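Local coordinates for protein berberine bridge enzyme-like 28 (Arabidopsis thaliana, PDB 5D79) that binds FAD as an oxidoreductase of the berberine bridge enzyme-like family and takes part in the plant's adaptation to salt stress, at residues Leu156-Gly161 with Val354-Glu359; Thr254-Gln259 with Asn311-Leu316; Lys272-Ala277 with Asn423-Gln428. All coordinates share one frame; numbering follows the deposited sequence.

Contact 1: residues Leu156-Gly161 with Val354-Glu359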
ATOM      1  N   LEU A 156      11.513  -5.539  -7.651  1.00 18.48           N
ATOM      2  CA  LEU A 156      11.751  -4.392  -8.513  1.00 21.53           C
ATOM      3  C   LEU A 156      12.983  -3.614  -8.041  1.00 23.80           C
ATOM      4  O   LEU A 156      13.885  -3.290  -8.832  1.00 23.62           O
ATOM      5  CB  LEU A 156      10.526  -3.482  -8.547  1.00 18.30           C
ATOM      6  CG  LEU A 156      10.776  -2.166  -9.271  1.00 13.98           C
ATOM      7  CD1 LEU A 156      11.062  -2.428 -10.740  1.00 16.37           C
ATOM      8  CD2 LEU A 156       9.592  -1.235  -9.095  1.00 14.81           C
ATOM      9  N   TYR A 157      13.007  -3.321  -6.746  1.00 19.19           N
ATOM     10  CA  TYR A 157      14.142  -2.662  -6.127  1.00 18.64           C
ATOM     11  C   TYR A 157      15.441  -3.382  -6.459  1.00 19.85           C
ATOM     12  O   TYR A 157      16.442  -2.756  -6.829  1.00 22.57           O
ATOM     13  CB  TYR A 157      13.953  -2.603  -4.614  1.00 16.44           C
ATOM     14  CG  TYR A 157      12.911  -1.617  -4.181  1.00 17.06           C
ATOM     15  CD1 TYR A 157      12.481  -0.618  -5.038  1.00 19.81           C
ATOM     16  CD2 TYR A 157      12.351  -1.676  -2.908  1.00 15.02           C
ATOM     17  CE1 TYR A 157      11.517   0.299  -4.636  1.00 19.33           C
ATOM     18  CE2 TYR A 157      11.393  -0.758  -2.495  1.00 11.44           C
ATOM     19  CZ  TYR A 157      10.990   0.223  -3.366  1.00 12.47           C
ATOM     20  OH  TYR A 157      10.047   1.135  -2.981  1.00 17.53           O
ATOM     21  N   TYR A 158      15.410  -4.704  -6.330  1.00 16.95           N
ATOM     22  CA  TYR A 158      16.594  -5.532  -6.517  1.00 18.69           C
ATOM     23  C   TYR A 158      17.105  -5.431  -7.939  1.00 19.11           C
ATOM     24  O   TYR A 158      18.304  -5.352  -8.175  1.00 19.83           O
ATOM     25  CB  TYR A 158      16.285  -6.986  -6.171  1.00 17.35           C
ATOM     26  CG  TYR A 158      17.473  -7.902  -6.250  1.00 20.25           C
ATOM     27  CD1 TYR A 158      18.498  -7.829  -5.307  1.00 20.96           C
ATOM     28  CD2 TYR A 158      17.569  -8.858  -7.256  1.00 18.56           C
ATOM     29  CE1 TYR A 158      19.587  -8.684  -5.369  1.00 20.36           C
ATOM     30  CE2 TYR A 158      18.651  -9.715  -7.326  1.00 20.76           C
ATOM     31  CZ  TYR A 158      19.656  -9.626  -6.384  1.00 21.39           C
ATOM     32  OH  TYR A 158      20.730 -10.482  -6.464  1.00 20.59           O
ATOM     33  N   GLU A 159      16.178  -5.423  -8.886  1.00 21.40           N
ATOM     34  CA  GLU A 159      16.532  -5.402 -10.298  1.00 22.63           C
ATOM     35  C   GLU A 159      17.220  -4.074 -10.651  1.00 19.66           C
ATOM     36  O   GLU A 159      18.284  -4.051 -11.271  1.00 18.25           O
ATOM     37  CB  GLU A 159      15.271  -5.656 -11.136  1.00 19.73           C
ATOM     38  CG  GLU A 159      15.483  -5.843 -12.631  1.00 23.92           C
ATOM     39  CD  GLU A 159      16.447  -6.965 -12.997  1.00 28.06           C
ATOM     40  OE1 GLU A 159      16.491  -8.022 -12.304  1.00 25.22           O
ATOM     41  OE2 GLU A 159      17.161  -6.764 -14.008  1.00 27.20           O
ATOM     42  N   ILE A 160      16.609  -2.977 -10.217  1.00 22.09           N
ATOM     43  CA  ILE A 160      17.208  -1.653 -10.308  1.00 18.64           C
ATOM     44  C   ILE A 160      18.560  -1.560  -9.593  1.00 21.29           C
ATOM     45  O   ILE A 160      19.582  -1.287 -10.217  1.00 20.42           O
ATOM     46  CB  ILE A 160      16.286  -0.599  -9.706  1.00 17.22           C
ATOM     47  CG1 ILE A 160      14.930  -0.613 -10.412  1.00 19.13           C
ATOM     48  CG2 ILE A 160      16.941   0.760  -9.789  1.00 15.13           C
ATOM     49  CD1 ILE A 160      13.882   0.243  -9.736  1.00 17.05           C
ATOM     50  N   GLY A 161      18.558  -1.798  -8.285  1.00 15.83           N
ATOM     51  CA  GLY A 161      19.726  -1.560  -7.460  1.00 15.87           C
ATOM     52  C   GLY A 161      20.960  -2.359  -7.819  1.00 21.24           C
ATOM     53  O   GLY A 161      22.075  -1.869  -7.662  1.00 19.32           O
ATOM     54  N   VAL A 354      18.244 -10.105  -0.101  1.00 19.69           N
ATOM     55  CA  VAL A 354      17.118 -10.309   0.810  1.00 20.10           C
ATOM     56  C   VAL A 354      15.884  -9.581   0.309  1.00 24.57           C
ATOM     57  O   VAL A 354      14.767  -9.835   0.762  1.00 25.82           O
ATOM     58  CB  VAL A 354      17.438  -9.838   2.229  1.00 18.07           C
ATOM     59  CG1 VAL A 354      18.687 -10.534   2.733  1.00 21.23           C
ATOM     60  CG2 VAL A 354      17.611  -8.332   2.270  1.00 17.19           C
ATOM     61  N   LEU A 355      16.090  -8.672  -0.634  1.00 26.51           N
ATOM     62  CA  LEU A 355      14.993  -7.920  -1.216  1.00 24.45           C
ATOM     63  C   LEU A 355      14.074  -8.828  -2.005  1.00 25.10           C
ATOM     64  O   LEU A 355      12.888  -8.535  -2.171  1.00 26.71           O
ATOM     65  CB  LEU A 355      15.537  -6.816  -2.108  1.00 19.75           C
ATOM     66  CG  LEU A 355      16.304  -5.786  -1.292  1.00 17.45           C
ATOM     67  CD1 LEU A 355      16.776  -4.702  -2.217  1.00 18.03           C
ATOM     68  CD2 LEU A 355      15.442  -5.220  -0.164  1.00 18.35           C
ATOM     69  N   THR A 356      14.642  -9.943  -2.458  1.00 27.72           N
ATOM     70  CA  THR A 356      13.969 -10.910  -3.316  1.00 26.96           C
ATOM     71  C   THR A 356      13.201 -11.994  -2.566  1.00 27.85           C
ATOM     72  O   THR A 356      12.533 -12.804  -3.197  1.00 29.11           O
ATOM     73  CB  THR A 356      14.976 -11.608  -4.237  1.00 20.05           C
ATOM     74  OG1 THR A 356      15.744 -12.540  -3.481  1.00 20.75           O
ATOM     75  CG2 THR A 356      15.918 -10.598  -4.843  1.00 22.29           C
ATOM     76  N   ASN A 357      13.298 -12.024  -1.238  1.00 23.60           N
ATOM     77  CA  ASN A 357      12.526 -12.983  -0.449  1.00 25.96           C
ATOM     78  C   ASN A 357      11.051 -12.640  -0.461  1.00 27.68           C
ATOM     79  O   ASN A 357      10.671 -11.487  -0.326  1.00 26.11           O
ATOM     80  CB  ASN A 357      13.005 -13.043   0.999  1.00 30.88           C
ATOM     81  CG  ASN A 357      14.493 -13.337   1.117  1.00 38.37           C
ATOM     82  OD1 ASN A 357      15.084 -14.038   0.278  1.00 37.57           O
ATOM     83  ND2 ASN A 357      15.110 -12.796   2.168  1.00 37.43           N
ATOM     84  N   ARG A 358      10.219 -13.651  -0.633  1.00 31.72           N
ATOM     85  CA  ARG A 358       8.781 -13.464  -0.577  1.00 33.22           C
ATOM     86  C   ARG A 358       8.231 -14.375   0.497  1.00 32.63           C
ATOM     87  O   ARG A 358       7.384 -15.212   0.224  1.00 34.53           O
ATOM     88  CB  ARG A 358       8.122 -13.772  -1.930  1.00 33.47           C
ATOM     89  CG  ARG A 358       8.304 -12.703  -2.988  1.00 31.40           C
ATOM     90  CD  ARG A 358       7.795 -13.190  -4.332  1.00 32.40           C
ATOM     91  NE  ARG A 358       6.336 -13.184  -4.462  1.00 33.62           N
ATOM     92  CZ  ARG A 358       5.691 -12.731  -5.537  1.00 30.96           C
ATOM     93  NH1 ARG A 358       4.363 -12.765  -5.591  1.00 31.62           N
ATOM     94  NH2 ARG A 358       6.380 -12.238  -6.565  1.00 24.57           N
ATOM     95  N   GLU A 359       8.725 -14.236   1.717  1.00 32.36           N
ATOM     96  CA  GLU A 359       8.288 -15.146   2.760  1.00 37.36           C
ATOM     97  C   GLU A 359       7.035 -14.616   3.457  1.00 37.06           C
ATOM     98  O   GLU A 359       6.767 -13.407   3.460  1.00 34.82           O
ATOM     99  CB  GLU A 359       9.418 -15.408   3.759  1.00 40.32           C
ATOM    100  CG  GLU A 359      10.538 -16.293   3.194  1.00 45.73           C
ATOM    101  CD  GLU A 359      10.028 -17.600   2.571  1.00 51.33           C
ATOM    102  OE1 GLU A 359       9.409 -18.418   3.291  1.00 53.99           O
ATOM    103  OE2 GLU A 359      10.252 -17.809   1.355  1.00 50.23           O
TER
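Tyr158 of the helical segment 156-161 and Leu355 of the short 3-10 turn in 354-359 bring the two backbones closest, with CA atoms 6.0 Å apart. The main side-chain contact is a CH-pi interaction. The methyl CG2 of Thr356 sits over one face of the Tyr158 ring, 3.5 Å from its centroid and 20° off the ring normal. It is displaced toward the CG-CD2 side, with CG2 of Thr356 3.4 Å from CD2 of Tyr158. The Tyr158 ring points opposite its own backbone N (chi1 -176°), which swings it out beside the 3-10 turn. Thr356 offers its methyl to the ring. The hydrogen bond from its OG1 to the carbonyl of Gly353 helps hold the rotation that puts CG2 there.

Leu355 supplies the second part of the contact. CB of Leu355 lies 4.1 Å from CB of Tyr158, at the root of the aromatic side chain. CD1 of Leu355 reaches CB of Tyr157 at 4.3 Å. The Tyr157 ring then leads away, and its OH bonds to the carbonyl of Gly172. All the links across this contact are apolar.

The contact joins helix 153-163 of the FAD-binding PCMH-type region to the loop between helix 336-343 and strand 363-372. The Tyr157 side chain is about 9 Å from the bound FAD. Helix 336-343 packs on Leu355 and Tyr157: Leu355 touches Ile337, Val340 and Leu341, and Tyr157 touches Val340 and pairs edge-to-face with Trp336. Leu156 and Ile160 rest instead on strand 136-139.

Contact 2: residues Thr254-Gln259 with Asn311-Leu316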
ATOM      1  N   THR A 254      22.050   9.864   2.164  1.00 15.64           N
ATOM      2  CA  THR A 254      22.285   9.849   3.599  1.00 16.05           C
ATOM      3  C   THR A 254      21.029   9.467   4.363  1.00 16.06           C
ATOM      4  O   THR A 254      19.994  10.129   4.226  1.00 15.14           O
ATOM      5  CB  THR A 254      22.772  11.228   4.107  1.00 16.02           C
ATOM      6  OG1 THR A 254      23.931  11.642   3.375  1.00 17.91           O
ATOM      7  CG2 THR A 254      23.123  11.162   5.576  1.00 15.16           C
ATOM      8  N   VAL A 255      21.128   8.407   5.171  1.00 15.67           N
ATOM      9  CA  VAL A 255      20.086   8.090   6.150  1.00 16.41           C
ATOM     10  C   VAL A 255      20.505   8.529   7.565  1.00 18.44           C
ATOM     11  O   VAL A 255      21.684   8.752   7.835  1.00 16.06           O
ATOM     12  CB  VAL A 255      19.732   6.583   6.166  1.00 13.26           C
ATOM     13  CG1 VAL A 255      19.239   6.134   4.794  1.00 12.37           C
ATOM     14  CG2 VAL A 255      20.922   5.732   6.657  1.00 14.50           C
ATOM     15  N   PHE A 256      19.523   8.659   8.457  1.00 18.79           N
ATOM     16  CA  PHE A 256      19.772   9.040   9.851  1.00 17.78           C
ATOM     17  C   PHE A 256      18.701   8.511  10.807  1.00 16.32           C
ATOM     18  O   PHE A 256      17.550   8.288  10.431  1.00 14.23           O
ATOM     19  CB  PHE A 256      19.877  10.565   9.990  1.00 18.97           C
ATOM     20  CG  PHE A 256      18.597  11.315   9.668  1.00 22.55           C
ATOM     21  CD1 PHE A 256      18.323  11.724   8.370  1.00 22.32           C
ATOM     22  CD2 PHE A 256      17.684  11.636  10.674  1.00 19.46           C
ATOM     23  CE1 PHE A 256      17.169  12.417   8.085  1.00 24.17           C
ATOM     24  CE2 PHE A 256      16.529  12.333  10.390  1.00 19.42           C
ATOM     25  CZ  PHE A 256      16.268  12.722   9.097  1.00 20.80           C
ATOM     26  N   LYS A 257      19.092   8.311  12.055  1.00 18.14           N
ATOM     27  CA  LYS A 257      18.166   7.833  13.059  1.00 17.86           C
ATOM     28  C   LYS A 257      18.466   8.570  14.343  1.00 19.51           C
ATOM     29  O   LYS A 257      19.627   8.724  14.726  1.00 22.52           O
ATOM     30  CB  LYS A 257      18.291   6.318  13.240  1.00 20.21           C
ATOM     31  CG  LYS A 257      17.328   5.708  14.249  1.00 26.36           C
ATOM     32  CD  LYS A 257      17.383   4.181  14.224  1.00 33.13           C
ATOM     33  CE  LYS A 257      16.952   3.635  12.854  1.00 38.50           C
ATOM     34  NZ  LYS A 257      17.061   2.145  12.701  1.00 39.17           N
ATOM     35  N   VAL A 258      17.417   9.065  14.986  1.00 16.60           N
ATOM     36  CA  VAL A 258      17.542   9.648  16.309  1.00 19.60           C
ATOM     37  C   VAL A 258      16.453   9.064  17.197  1.00 21.04           C
ATOM     38  O   VAL A 258      15.292   9.010  16.813  1.00 20.56           O
ATOM     39  CB  VAL A 258      17.444  11.180  16.275  1.00 21.73           C
ATOM     40  CG1 VAL A 258      17.261  11.736  17.681  1.00 21.54           C
ATOM     41  CG2 VAL A 258      18.676  11.774  15.608  1.00 21.45           C
ATOM     42  N   GLN A 259      16.845   8.607  18.377  1.00 20.90           N
ATOM     43  CA  GLN A 259      15.920   7.997  19.311  1.00 26.31           C
ATOM     44  C   GLN A 259      15.690   8.914  20.513  1.00 27.75           C
ATOM     45  O   GLN A 259      16.626   9.498  21.052  1.00 24.71           O
ATOM     46  CB  GLN A 259      16.452   6.632  19.767  1.00 29.93           C
ATOM     47  CG  GLN A 259      15.460   5.817  20.554  1.00 35.18           C
ATOM     48  CD  GLN A 259      16.102   5.083  21.708  1.00 42.18           C
ATOM     49  OE1 GLN A 259      17.150   5.491  22.210  1.00 45.39           O
ATOM     50  NE2 GLN A 259      15.479   3.992  22.136  1.00 42.05           N
ATOM     51  N   ASN A 311      27.179  16.192   5.016  1.00 24.55           N
ATOM     52  CA  ASN A 311      27.418  17.534   5.552  1.00 24.06           C
ATOM     53  C   ASN A 311      26.276  18.491   5.189  1.00 25.92           C
ATOM     54  O   ASN A 311      25.946  19.396   5.956  1.00 22.63           O
ATOM     55  CB  ASN A 311      28.770  18.079   5.071  1.00 25.33           C
ATOM     56  CG  ASN A 311      29.957  17.452   5.814  1.00 29.15           C
ATOM     57  OD1 ASN A 311      29.787  16.570   6.664  1.00 31.44           O
ATOM     58  ND2 ASN A 311      31.162  17.907   5.490  1.00 30.92           N
ATOM     59  N   ASN A 312      25.658  18.262   4.031  1.00 24.82           N
ATOM     60  CA  ASN A 312      24.523  19.057   3.584  1.00 22.59           C
ATOM     61  C   ASN A 312      23.274  18.753   4.383  1.00 22.86           C
ATOM     62  O   ASN A 312      22.473  19.646   4.656  1.00 24.97           O
ATOM     63  CB  ASN A 312      24.251  18.826   2.099  1.00 23.56           C
ATOM     64  CG  ASN A 312      25.360  19.357   1.219  1.00 30.84           C
ATOM     65  OD1 ASN A 312      26.218  20.106   1.674  1.00 37.32           O
ATOM     66  ND2 ASN A 312      25.347  18.977  -0.048  1.00 33.87           N
ATOM     67  N   LEU A 313      23.098  17.488   4.748  1.00 20.09           N
ATOM     68  CA  LEU A 313      21.999  17.104   5.624  1.00 18.65           C
ATOM     69  C   LEU A 313      22.125  17.829   6.961  1.00 22.47           C
ATOM     70  O   LEU A 313      21.150  18.376   7.477  1.00 22.09           O
ATOM     71  CB  LEU A 313      21.975  15.588   5.846  1.00 17.88           C
ATOM     72  CG  LEU A 313      21.125  15.134   7.042  1.00 17.42           C
ATOM     73  CD1 LEU A 313      19.654  15.417   6.782  1.00 18.47           C
ATOM     74  CD2 LEU A 313      21.350  13.670   7.408  1.00 12.86           C
ATOM     75  N   LEU A 314      23.341  17.837   7.504  1.00 25.22           N
ATOM     76  CA  LEU A 314      23.606  18.354   8.845  1.00 28.63           C
ATOM     77  C   LEU A 314      23.394  19.860   8.934  1.00 29.58           C
ATOM     78  O   LEU A 314      22.843  20.358   9.915  1.00 29.19           O
ATOM     79  CB  LEU A 314      25.039  17.999   9.281  1.00 26.49           C
ATOM     80  CG  LEU A 314      25.293  16.504   9.501  1.00 20.31           C
ATOM     81  CD1 LEU A 314      26.756  16.223   9.819  1.00 18.20           C
ATOM     82  CD2 LEU A 314      24.371  15.974  10.589  1.00 21.03           C
ATOM     83  N   ALA A 315      23.847  20.574   7.908  1.00 30.47           N
ATOM     84  CA  ALA A 315      23.703  22.018   7.847  1.00 26.99           C
ATOM     85  C   ALA A 315      22.243  22.378   7.658  1.00 25.24           C
ATOM     86  O   ALA A 315      21.766  23.387   8.182  1.00 26.53           O
ATOM     87  CB  ALA A 315      24.538  22.584   6.722  1.00 29.05           C
ATOM     88  N   LEU A 316      21.535  21.543   6.907  1.00 23.78           N
ATOM     89  CA  LEU A 316      20.119  21.766   6.662  1.00 24.18           C
ATOM     90  C   LEU A 316      19.315  21.517   7.938  1.00 26.08           C
ATOM     91  O   LEU A 316      18.332  22.207   8.209  1.00 31.14           O
ATOM     92  CB  LEU A 316      19.625  20.877   5.522  1.00 22.51           C
ATOM     93  CG  LEU A 316      18.169  21.034   5.073  1.00 29.84           C
ATOM     94  CD1 LEU A 316      17.874  22.438   4.595  1.00 30.58           C
ATOM     95  CD2 LEU A 316      17.847  20.033   3.981  1.00 33.23           C
TER
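Leu313 reaches from helix 310-320 to Thr254 and Phe256 on strand 253-260, and apolar contacts make up the whole link. One methyl touches both strand residues: CD2 of Leu313 lies 3.6 Å from CG2 of Thr254 and 3.7 Å from CD1 of Phe256. The other methyl, CD1 of Leu313, is 4.1 Å from CE1 of Phe256. The leucine fork therefore follows the CD1-CE1 side of the ring, at an oblique approach. All three residues are buried. With OG1 beside the backbone N (chi1 -55°), the CG2 methyl of Thr254 falls opposite that N and faces the leucine.

The polar bonds run outside the pair. OG1 of Thr254 is hydrogen-bonded to the carbonyl of Gly308, just ahead of helix 310-320. This ties the strand to the approach of the same helix.

The helix packs on one face of the seven-stranded antiparallel sheet, an alpha/beta layer arrangement. In relatives of this family such a sheet belongs to the substrate-binding domain, and probably does so here. Strand 253-260 lies between strands 331-334 and 298-306. Leu313 also touches Cys331, Tyr306, Leu284 of strand 284-292 and Leu326 of a loop. Phe256 rests on Leu284 and Ile286 of strand 284-292.

Contact 3: residues Lys272-Ala277 with Asn423-Gln428; sequences KWQYAA and NLYEIQ
Trp273 and Gln274 of helix 263-276 meet Tyr425 at a classic beta bulge, where strand 425-434 of the seven-stranded antiparallel sheet begins. Leu424 and Tyr425 form this bulge opposite Val372 of strand 363-372. From it, both side chains set out toward the helix.

The six-membered ring of Trp273 turns its edge to one face of Tyr425, an edge-to-face pair. The centroids are 4.9 Å apart and the planes meet at 65°. CZ3 of Trp273 stands over the centre of the phenol ring, and its nearest atom there is CD1 of Tyr425 at 3.6 Å. NE1 of Trp273 is hydrogen-bonded to the carbonyl of Ile286, which anchors the indole to strand 284-292, and Leu400 of strand 396-402 touches both aromatic residues.

CD1 of Leu424 is a lesser partner, 3.9 Å from the carbonyl O of Gln274.

The Gln274 chain runs extended beyond CG and carries its amide to the edge of the phenol. Its buried OE1 accepts two bonds, one from the backbone N of Ile376 and one from Tyr425. Tyr425 OH donates to Gln274 OE1 at 2.6 Å, with a C=O...donor angle of 137° and a tilt of 17° from the carbonyl plane.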
ATOM      1  N   LYS A 272       7.492  20.410  17.109  1.00 28.44           N
ATOM      2  CA  LYS A 272       8.298  21.138  16.136  1.00 31.42           C
ATOM      3  C   LYS A 272       8.326  20.439  14.772  1.00 28.98           C
ATOM      4  O   LYS A 272       8.276  21.105  13.737  1.00 28.62           O
ATOM      5  CB  LYS A 272       9.722  21.324  16.670  1.00 39.04           C
ATOM      6  CG  LYS A 272      10.744  21.748  15.629  1.00 45.64           C
ATOM      7  CD  LYS A 272      10.447  23.137  15.071  1.00 49.53           C
ATOM      8  CE  LYS A 272      11.485  23.566  14.034  1.00 47.74           C
ATOM      9  NZ  LYS A 272      12.800  23.886  14.653  1.00 46.76           N
ATOM     10  N   TRP A 273       8.408  19.107  14.768  1.00 25.35           N
ATOM     11  CA  TRP A 273       8.377  18.335  13.521  1.00 20.00           C
ATOM     12  C   TRP A 273       7.123  18.677  12.715  1.00 18.86           C
ATOM     13  O   TRP A 273       7.164  18.776  11.499  1.00 19.79           O
ATOM     14  CB  TRP A 273       8.438  16.830  13.818  1.00 14.73           C
ATOM     15  CG  TRP A 273       8.310  15.892  12.606  1.00 13.94           C
ATOM     16  CD1 TRP A 273       9.329  15.380  11.854  1.00 14.67           C
ATOM     17  CD2 TRP A 273       7.093  15.340  12.053  1.00 14.43           C
ATOM     18  NE1 TRP A 273       8.826  14.557  10.863  1.00 15.16           N
ATOM     19  CE2 TRP A 273       7.460  14.523  10.962  1.00 14.22           C
ATOM     20  CE3 TRP A 273       5.730  15.483  12.361  1.00 13.38           C
ATOM     21  CZ2 TRP A 273       6.518  13.849  10.182  1.00 16.16           C
ATOM     22  CZ3 TRP A 273       4.797  14.806  11.585  1.00 14.52           C
ATOM     23  CH2 TRP A 273       5.195  14.001  10.510  1.00 15.66           C
ATOM     24  N   GLN A 274       6.013  18.881  13.408  1.00 19.28           N
ATOM     25  CA  GLN A 274       4.729  19.109  12.752  1.00 21.30           C
ATOM     26  C   GLN A 274       4.699  20.362  11.906  1.00 20.39           C
ATOM     27  O   GLN A 274       3.903  20.467  10.975  1.00 21.49           O
ATOM     28  CB  GLN A 274       3.607  19.194  13.782  1.00 22.20           C
ATOM     29  CG  GLN A 274       3.051  17.859  14.211  1.00 16.99           C
ATOM     30  CD  GLN A 274       1.753  18.030  14.943  1.00 18.46           C
ATOM     31  OE1 GLN A 274       0.747  17.438  14.577  1.00 18.53           O
ATOM     32  NE2 GLN A 274       1.761  18.863  15.982  1.00 21.93           N
ATOM     33  N   TYR A 275       5.554  21.318  12.245  1.00 19.75           N
ATOM     34  CA  TYR A 275       5.598  22.578  11.525  1.00 20.34           C
ATOM     35  C   TYR A 275       6.691  22.572  10.450  1.00 23.09           C
ATOM     36  O   TYR A 275       6.599  23.294   9.461  1.00 28.72           O
ATOM     37  CB  TYR A 275       5.805  23.735  12.507  1.00 23.17           C
ATOM     38  CG  TYR A 275       4.633  23.951  13.450  1.00 31.39           C
ATOM     39  CD1 TYR A 275       4.554  23.277  14.666  1.00 33.38           C
ATOM     40  CD2 TYR A 275       3.607  24.828  13.122  1.00 34.84           C
ATOM     41  CE1 TYR A 275       3.488  23.467  15.530  1.00 35.95           C
ATOM     42  CE2 TYR A 275       2.538  25.034  13.981  1.00 37.15           C
ATOM     43  CZ  TYR A 275       2.475  24.348  15.181  1.00 40.07           C
ATOM     44  OH  TYR A 275       1.399  24.555  16.033  1.00 43.32           O
ATOM     45  N   ALA A 276       7.706  21.732  10.635  1.00 19.42           N
ATOM     46  CA  ALA A 276       8.894  21.739   9.780  1.00 20.66           C
ATOM     47  C   ALA A 276       8.905  20.687   8.675  1.00 21.09           C
ATOM     48  O   ALA A 276       9.416  20.953   7.586  1.00 17.77           O
ATOM     49  CB  ALA A 276      10.151  21.564  10.645  1.00 23.56           C
ATOM     50  N   ALA A 277       8.357  19.500   8.967  1.00 22.87           N
ATOM     51  CA  ALA A 277       8.586  18.280   8.175  1.00 15.60           C
ATOM     52  C   ALA A 277       8.098  18.337   6.728  1.00 12.36           C
ATOM     53  O   ALA A 277       8.748  17.773   5.837  1.00 14.16           O
ATOM     54  CB  ALA A 277       7.955  17.095   8.872  1.00 14.45           C
ATOM     55  N   ASN A 423      -2.391  18.962   3.080  1.00 15.15           N
ATOM     56  CA  ASN A 423      -2.104  17.868   4.002  1.00 11.85           C
ATOM     57  C   ASN A 423      -0.669  17.963   4.428  1.00 13.68           C
ATOM     58  O   ASN A 423       0.231  17.890   3.600  1.00 16.10           O
ATOM     59  CB  ASN A 423      -2.382  16.508   3.369  1.00 10.24           C
ATOM     60  CG  ASN A 423      -3.799  16.376   2.907  1.00 13.32           C
ATOM     61  OD1 ASN A 423      -4.713  16.222   3.714  1.00 14.69           O
ATOM     62  ND2 ASN A 423      -4.004  16.458   1.595  1.00 14.77           N
ATOM     63  N   LEU A 424      -0.467  18.154   5.726  1.00 14.76           N
ATOM     64  CA  LEU A 424       0.870  18.243   6.294  1.00 17.09           C
ATOM     65  C   LEU A 424       1.539  16.858   6.322  1.00 19.16           C
ATOM     66  O   LEU A 424       2.679  16.695   5.877  1.00 16.37           O
ATOM     67  CB  LEU A 424       0.813  18.838   7.705  1.00 11.05           C
ATOM     68  CG  LEU A 424       0.144  20.194   7.887  1.00 11.62           C
ATOM     69  CD1 LEU A 424       0.417  20.664   9.277  1.00 16.86           C
ATOM     70  CD2 LEU A 424       0.691  21.175   6.889  1.00 18.05           C
ATOM     71  N   TYR A 425       0.826  15.864   6.847  1.00 16.06           N
ATOM     72  CA  TYR A 425       1.348  14.507   6.901  1.00 15.33           C
ATOM     73  C   TYR A 425       0.226  13.485   7.006  1.00 14.15           C
ATOM     74  O   TYR A 425      -0.933  13.826   7.236  1.00 15.65           O
ATOM     75  CB  TYR A 425       2.327  14.349   8.073  1.00 13.70           C
ATOM     76  CG  TYR A 425       1.745  14.584   9.448  1.00 14.78           C
ATOM     77  CD1 TYR A 425       1.742  15.861  10.011  1.00 13.22           C
ATOM     78  CD2 TYR A 425       1.230  13.536  10.194  1.00 14.16           C
ATOM     79  CE1 TYR A 425       1.230  16.094  11.271  1.00 13.66           C
ATOM     80  CE2 TYR A 425       0.708  13.758  11.467  1.00 16.69           C
ATOM     81  CZ  TYR A 425       0.711  15.038  11.997  1.00 15.22           C
ATOM     82  OH  TYR A 425       0.200  15.269  13.254  1.00 14.17           O
ATOM     83  N   GLU A 426       0.584  12.228   6.818  1.00 13.59           N
ATOM     84  CA  GLU A 426      -0.359  11.135   6.945  1.00 14.64           C
ATOM     85  C   GLU A 426       0.024  10.370   8.209  1.00 14.36           C
ATOM     86  O   GLU A 426       1.199  10.299   8.573  1.00 12.83           O
ATOM     87  CB  GLU A 426      -0.330  10.250   5.690  1.00 12.77           C
ATOM     88  CG  GLU A 426      -1.358   9.113   5.657  1.00 14.86           C
ATOM     89  CD  GLU A 426      -0.802   7.803   6.197  1.00 18.33           C
ATOM     90  OE1 GLU A 426       0.426   7.726   6.433  1.00 17.45           O
ATOM     91  OE2 GLU A 426      -1.590   6.853   6.379  1.00 14.63           O
ATOM     92  N   ILE A 427      -0.968   9.829   8.899  1.00 10.07           N
ATOM     93  CA  ILE A 427      -0.691   9.109  10.124  1.00 15.22           C
ATOM     94  C   ILE A 427      -1.412   7.756  10.116  1.00 17.51           C
ATOM     95  O   ILE A 427      -2.606   7.676   9.820  1.00 18.07           O
ATOM     96  CB  ILE A 427      -1.085   9.954  11.370  1.00 12.08           C
ATOM     97  CG1 ILE A 427      -0.872   9.174  12.666  1.00 12.19           C
ATOM     98  CG2 ILE A 427      -2.512  10.450  11.274  1.00 14.13           C
ATOM     99  CD1 ILE A 427      -0.962  10.060  13.877  1.00 14.75           C
ATOM    100  N   GLN A 428      -0.665   6.695  10.408  1.00 12.03           N
ATOM    101  CA  GLN A 428      -1.230   5.357  10.471  1.00 12.54           C
ATOM    102  C   GLN A 428      -1.151   4.821  11.885  1.00 12.24           C
ATOM    103  O   GLN A 428      -0.121   4.900  12.527  1.00 17.38           O
ATOM    104  CB  GLN A 428      -0.500   4.404   9.512  1.00 16.17           C
ATOM    105  CG  GLN A 428      -1.040   2.975   9.525  1.00 16.06           C
ATOM    106  CD  GLN A 428      -0.144   1.979   8.811  1.00 19.98           C
ATOM    107  OE1 GLN A 428       0.985   2.300   8.414  1.00 22.17           O
ATOM    108  NE2 GLN A 428      -0.643   0.753   8.645  1.00 17.86           N
TER

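Overall arrangement
Contacts 2 and 3 belong to the same seven-stranded antiparallel sheet. Their centres are about 18 Å apart, and strand 253-260 of contact 2 leads into helix 263-276 of contact 3. Contact 1 lies nearer the cofactor, about 26 Å from contact 2 and about 30 Å from contact 3 between centres. No two contacts touch. Along the chain the order is 156-161, 254-259, 272-277, 311-316, 354-359 and 423-428. Both segments of contact 2 fall between those of contact 1, while contact 3 crosses each of the others. Contacts 2 and 3 thus fasten helices to the sheet, and contact 1 ties the FAD-binding region to the loop entering edge strand 363-372.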